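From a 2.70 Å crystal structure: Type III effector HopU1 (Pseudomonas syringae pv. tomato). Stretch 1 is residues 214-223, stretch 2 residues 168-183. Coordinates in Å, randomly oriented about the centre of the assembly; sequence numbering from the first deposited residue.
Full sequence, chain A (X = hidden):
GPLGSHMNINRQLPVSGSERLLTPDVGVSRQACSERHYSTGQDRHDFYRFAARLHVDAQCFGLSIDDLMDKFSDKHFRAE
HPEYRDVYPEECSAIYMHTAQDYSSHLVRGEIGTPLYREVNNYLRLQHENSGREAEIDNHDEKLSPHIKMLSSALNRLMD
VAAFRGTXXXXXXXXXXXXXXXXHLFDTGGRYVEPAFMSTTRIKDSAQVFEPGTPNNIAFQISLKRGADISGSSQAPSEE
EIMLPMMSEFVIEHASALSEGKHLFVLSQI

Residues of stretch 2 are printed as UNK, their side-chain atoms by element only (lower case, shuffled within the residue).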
# COMPACT_ATOMS: atom_id res chain seq x y z
N THR A 214 -20.39 -3.62 11.31
CA THR A 214 -19.47 -2.85 10.49
C THR A 214 -19.61 -3.23 9.00
O THR A 214 -20.08 -4.32 8.68
CB THR A 214 -18.01 -3.05 10.98
OG1 THR A 214 -17.69 -4.44 11.00
CG2 THR A 214 -17.82 -2.47 12.38
N PRO A 215 -19.17 -2.33 8.11
CA PRO A 215 -19.27 -2.47 6.65
C PRO A 215 -18.58 -3.72 6.08
O PRO A 215 -19.18 -4.40 5.24
CB PRO A 215 -18.55 -1.23 6.11
CG PRO A 215 -18.24 -0.38 7.27
CD PRO A 215 -18.33 -1.19 8.50
N ASN A 216 -17.34 -3.99 6.47
CA ASN A 216 -16.61 -5.12 5.90
C ASN A 216 -17.09 -6.45 6.47
O ASN A 216 -17.33 -6.56 7.67
CB ASN A 216 -15.11 -4.97 6.12
CG ASN A 216 -14.53 -3.77 5.39
OD1 ASN A 216 -13.55 -3.15 5.85
ND2 ASN A 216 -15.13 -3.41 4.26
N ASN A 217 -17.21 -7.45 5.60
CA ASN A 217 -17.66 -8.78 6.01
C ASN A 217 -16.56 -9.84 5.91
O ASN A 217 -16.73 -10.97 6.37
CB ASN A 217 -18.88 -9.23 5.20
CG ASN A 217 -18.59 -9.28 3.73
OD1 ASN A 217 -17.72 -8.57 3.24
ND2 ASN A 217 -19.32 -10.11 3.01
N ILE A 218 -15.43 -9.48 5.32
CA ILE A 218 -14.27 -10.38 5.29
C ILE A 218 -13.09 -9.81 6.07
O ILE A 218 -12.59 -8.74 5.74
CB ILE A 218 -13.84 -10.65 3.85
CG1 ILE A 218 -15.02 -11.27 3.08
CG2 ILE A 218 -12.61 -11.54 3.81
CD1 ILE A 218 -14.81 -11.31 1.57
N ALA A 219 -12.67 -10.50 7.12
CA ALA A 219 -11.54 -10.03 7.91
C ALA A 219 -10.31 -10.87 7.65
O ALA A 219 -10.40 -12.09 7.53
CB ALA A 219 -11.86 -10.02 9.40
N PHE A 220 -9.16 -10.22 7.59
CA PHE A 220 -7.90 -10.93 7.45
C PHE A 220 -7.04 -10.67 8.67
O PHE A 220 -6.76 -9.52 9.01
CB PHE A 220 -7.15 -10.45 6.21
CG PHE A 220 -7.75 -10.91 4.93
CD1 PHE A 220 -7.40 -12.11 4.37
CD2 PHE A 220 -8.69 -10.14 4.27
CE1 PHE A 220 -7.96 -12.54 3.17
CE2 PHE A 220 -9.24 -10.57 3.06
CZ PHE A 220 -8.87 -11.77 2.52
N GLN A 221 -6.64 -11.74 9.33
CA GLN A 221 -5.73 -11.60 10.44
C GLN A 221 -4.40 -12.12 9.98
O GLN A 221 -4.23 -13.33 9.81
CB GLN A 221 -6.20 -12.39 11.64
CG GLN A 221 -5.24 -12.33 12.79
CD GLN A 221 -5.72 -13.15 13.94
OE1 GLN A 221 -6.83 -12.94 14.45
NE2 GLN A 221 -4.91 -14.11 14.37
N ILE A 222 -3.47 -11.21 9.76
CA ILE A 222 -2.21 -11.51 9.10
C ILE A 222 -1.07 -11.38 10.08
O ILE A 222 -0.96 -10.39 10.80
CB ILE A 222 -1.99 -10.52 7.96
CG1 ILE A 222 -3.27 -10.39 7.15
CG2 ILE A 222 -0.81 -10.93 7.13
CD1 ILE A 222 -3.16 -9.39 6.03
N SER A 223 -0.22 -12.40 10.13
CA SER A 223 1.01 -12.26 10.88
C SER A 223 2.17 -12.15 9.89
O SER A 223 2.33 -12.99 8.99
CB SER A 223 1.20 -13.42 11.85
OG SER A 223 1.50 -14.61 11.16
N UNK A 168 -1.19 -7.87 11.99
CA UNK A 168 -1.89 -6.72 11.45
C UNK A 168 -3.19 -7.26 10.91
O UNK A 168 -3.36 -8.48 10.84
c UNK A 168 0.17 -5.49 10.79
c UNK A 168 -0.88 -7.12 9.21
c UNK A 168 -1.13 -6.09 10.30
N UNK A 169 -4.08 -6.35 10.51
CA UNK A 169 -5.44 -6.70 10.11
C UNK A 169 -5.83 -5.99 8.82
O UNK A 169 -5.28 -4.95 8.48
c UNK A 169 -5.51 -8.14 15.01
c UNK A 169 -6.43 -6.34 11.22
o UNK A 169 -5.20 -8.68 16.24
c UNK A 169 -6.11 -6.98 12.56
c UNK A 169 -5.31 -6.32 13.49
c UNK A 169 -6.62 -8.24 12.90
c UNK A 169 -5.01 -6.89 14.71
c UNK A 169 -6.32 -8.82 14.11
N UNK A 170 -6.80 -6.58 8.12
CA UNK A 170 -7.33 -6.08 6.85
C UNK A 170 -8.82 -6.33 6.88
O UNK A 170 -9.26 -7.40 7.29
c UNK A 170 -6.82 -6.92 5.69
c UNK A 170 -5.65 -6.36 4.96
c UNK A 170 -6.08 -5.46 3.84
n UNK A 170 -6.36 -6.16 2.59
c UNK A 170 -6.73 -5.53 1.47
n UNK A 170 -6.84 -4.19 1.48
n UNK A 170 -6.99 -6.24 0.37
N UNK A 171 -9.59 -5.36 6.41
CA UNK A 171 -11.01 -5.55 6.26
C UNK A 171 -11.36 -5.40 4.81
O UNK A 171 -10.94 -4.44 4.17
N UNK A 172 -12.13 -6.35 4.29
CA UNK A 172 -12.57 -6.37 2.91
C UNK A 172 -14.09 -6.52 2.90
O UNK A 172 -14.66 -7.09 3.83
c UNK A 172 -12.62 -7.96 0.90
c UNK A 172 -10.47 -7.20 1.78
c UNK A 172 -11.89 -7.57 2.16
c UNK A 172 -10.39 -5.81 1.18
N UNK A 173 -14.75 -5.99 1.87
CA UNK A 173 -16.19 -6.22 1.65
C UNK A 173 -16.40 -7.02 0.34
O UNK A 173 -15.97 -6.58 -0.74
n UNK A 173 -21.16 -3.66 3.16
c UNK A 173 -18.44 -5.03 1.47
c UNK A 173 -16.94 -4.89 1.59
c UNK A 173 -21.46 -3.79 1.87
c UNK A 173 -19.08 -3.66 1.27
n UNK A 173 -20.50 -3.79 0.96
n UNK A 173 -22.73 -3.92 1.50
N UNK A 174 -17.04 -8.17 0.41
CA UNK A 174 -17.11 -9.06 -0.74
C UNK A 174 -18.31 -9.98 -0.84
O UNK A 174 -19.00 -10.24 0.15
N UNK A 175 -18.54 -10.42 -2.08
CA UNK A 175 -19.41 -11.51 -2.54
C UNK A 175 -19.38 -12.82 -1.78
O UNK A 175 -18.42 -13.13 -1.08
o UNK A 175 -19.01 -11.35 -6.16
c UNK A 175 -19.55 -11.29 -5.04
c UNK A 175 -18.88 -11.96 -3.91
o UNK A 175 -20.62 -10.69 -4.80
N UNK A 176 -20.39 -13.65 -2.03
CA UNK A 176 -20.28 -15.08 -1.76
C UNK A 176 -19.24 -15.71 -2.69
O UNK A 176 -18.52 -16.63 -2.31
c UNK A 176 -21.62 -15.78 -1.89
c UNK A 176 -24.10 -15.66 -1.41
c UNK A 176 -22.44 -15.55 0.53
c UNK A 176 -22.71 -15.22 -0.96
N UNK A 177 -19.17 -15.20 -3.91
CA UNK A 177 -18.14 -15.67 -4.84
C UNK A 177 -16.73 -15.42 -4.27
O UNK A 177 -15.93 -16.35 -4.17
c UNK A 177 -17.20 -15.42 -7.18
o UNK A 177 -16.27 -14.61 -7.44
o UNK A 177 -17.26 -16.57 -7.66
c UNK A 177 -18.30 -15.01 -6.21
N UNK A 178 -16.44 -14.18 -3.89
CA UNK A 178 -15.18 -13.88 -3.23
C UNK A 178 -14.93 -14.76 -1.99
O UNK A 178 -13.88 -15.38 -1.85
c UNK A 178 -13.74 -12.09 -2.14
c UNK A 178 -15.06 -12.37 -2.85
o UNK A 178 -15.13 -11.56 -4.04
N UNK A 179 -15.92 -14.82 -1.11
CA UNK A 179 -15.80 -15.66 0.09
C UNK A 179 -15.46 -17.11 -0.27
O UNK A 179 -14.54 -17.70 0.29
c UNK A 179 -17.33 -14.22 1.51
c UNK A 179 -18.71 -13.98 2.07
c UNK A 179 -17.06 -16.65 2.04
c UNK A 179 -17.11 -15.62 0.93
N UNK A 180 -16.22 -17.67 -1.21
CA UNK A 180 -16.00 -19.03 -1.69
C UNK A 180 -14.56 -19.26 -2.18
O UNK A 180 -13.95 -20.32 -1.92
c UNK A 180 -16.99 -19.35 -2.79
N UNK A 181 -14.01 -18.27 -2.88
CA UNK A 181 -12.66 -18.43 -3.39
C UNK A 181 -11.67 -18.61 -2.25
O UNK A 181 -10.78 -19.45 -2.32
n UNK A 181 -11.29 -15.83 -6.65
n UNK A 181 -11.28 -13.54 -6.33
c UNK A 181 -11.66 -14.61 -7.04
c UNK A 181 -10.45 -16.10 -5.49
c UNK A 181 -10.86 -17.39 -4.83
n UNK A 181 -12.43 -14.46 -8.12
c UNK A 181 -12.25 -17.24 -4.24
N UNK A 182 -11.83 -17.81 -1.20
CA UNK A 182 -10.89 -17.86 -0.09
C UNK A 182 -10.98 -19.20 0.61
O UNK A 182 -9.95 -19.83 0.90
c UNK A 182 -11.11 -16.71 0.88
c UNK A 182 -9.26 -15.38 -0.05
c UNK A 182 -10.75 -15.39 0.22
c UNK A 182 -11.16 -14.20 1.05
N UNK A 183 -12.20 -19.64 0.91
CA UNK A 183 -12.36 -20.95 1.54
C UNK A 183 -11.75 -21.99 0.63
O UNK A 183 -11.07 -22.89 1.08
c UNK A 183 -13.82 -21.26 1.83
c UNK A 183 -14.44 -20.63 5.52
c UNK A 183 -15.79 -19.13 4.26
c UNK A 183 -15.36 -19.61 5.46
o UNK A 183 -15.87 -19.07 6.62
c UNK A 183 -14.36 -20.68 3.12
c UNK A 183 -13.94 -21.16 4.35
c UNK A 183 -15.29 -19.66 3.10

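Position 168 carries three carbons, one bearing the other two. One of the outer carbons lies 3.8 Å from Ile222 CB; a fork at CB without further atoms is valine. The backbone of Val168 pairs with Ile222 in both directions, N to Ile222 O at 2.8 Å and O to Ile222 N at 2.9 Å.

At position 169 one carbon leads to a six-carbon ring bearing an oxygen. The side chain lies on the same sheet face as Gln221, whose CG is 3.9 Å from a ring carbon; this is tyrosine.

Position 170 has three carbons, a nitrogen, then a carbon carrying two more nitrogens. The side chain starts beside Phe220, with the two CB atoms 3.6 Å apart, and its second carbon comes within 4.1 Å of Ile222 CD1: arginine. The backbone N and O of Arg170 bond to Phe220 O (3.1 Å) and Phe220 N (2.8 Å).

Position 171 has no side-chain atoms and is glycine. It sits opposite Ala219 in a non-hydrogen-bonded pair, and a CB here would run into the end of the Asn216 side chain, which sits close over the bare backbone.

Position 172 shows four carbons, forked at the first, with one arm two carbons long. Its CB is 4.0 Å from Ile218 CB, and the inner carbon of the longer arm meets the edge of the Phe220 ring, 3.8 Å from Phe220 CE2; hence isoleucine. Ile172 N donates to Ile218 O at 2.8 Å, while Ile172 O accepts from Ile218 N at 2.9 Å and, weakly, from Asn217 N at 3.1 Å.

Position 173 repeats the pattern of three carbons, a nitrogen and a carbon with two more nitrogens. The extended chain brings one terminal nitrogen to 3.0 Å from Pro215 O, a weak hydrogen bond: again arginine.

Position 174 lacks a side chain and is glycine. Asn217 clasps its backbone: Gly174 N donates to Asn217 OD1 and Asn217 ND2 donates to Gly174 O, each at 2.9 Å. A CB on Gly174 would lie 2.9 Å from Ile218 CD1.

Position 175, two carbons with two oxygens on the second, is aspartate; 176, four carbons forked at the second, is leucine; 177, built like 175, is aspartate. None touches stretch 1.

Position 178 has one carbon carrying an oxygen and a carbon, the latter 3.9 Å from Ile218 CD1: threonine. At position 179 four carbons fork at the first, and the inner carbon of the longer arm lies 3.8 Å from Ile218 CD1: isoleucine.

Position 180, a single carbon, is alanine, and 181, three carbons, a nitrogen and a carbon with two more nitrogens, is arginine; both are remote. At position 182 four carbons fork at the second, and one end carbon lies 3.6 Å from Phe220 CZ: leucine. Position 183, one carbon and then a six-carbon ring bearing an oxygen, is tyrosine, out of reach.

The contact therefore joins two antiparallel strands through a ladder of backbone hydrogen bonds, which Asn217 extends past the strand end. The helix packs Ile179 and Leu182 against Ile218, and Leu182 also against Phe220.

Stretch 2 (168-183) VYRGIRGDLDTIARLY
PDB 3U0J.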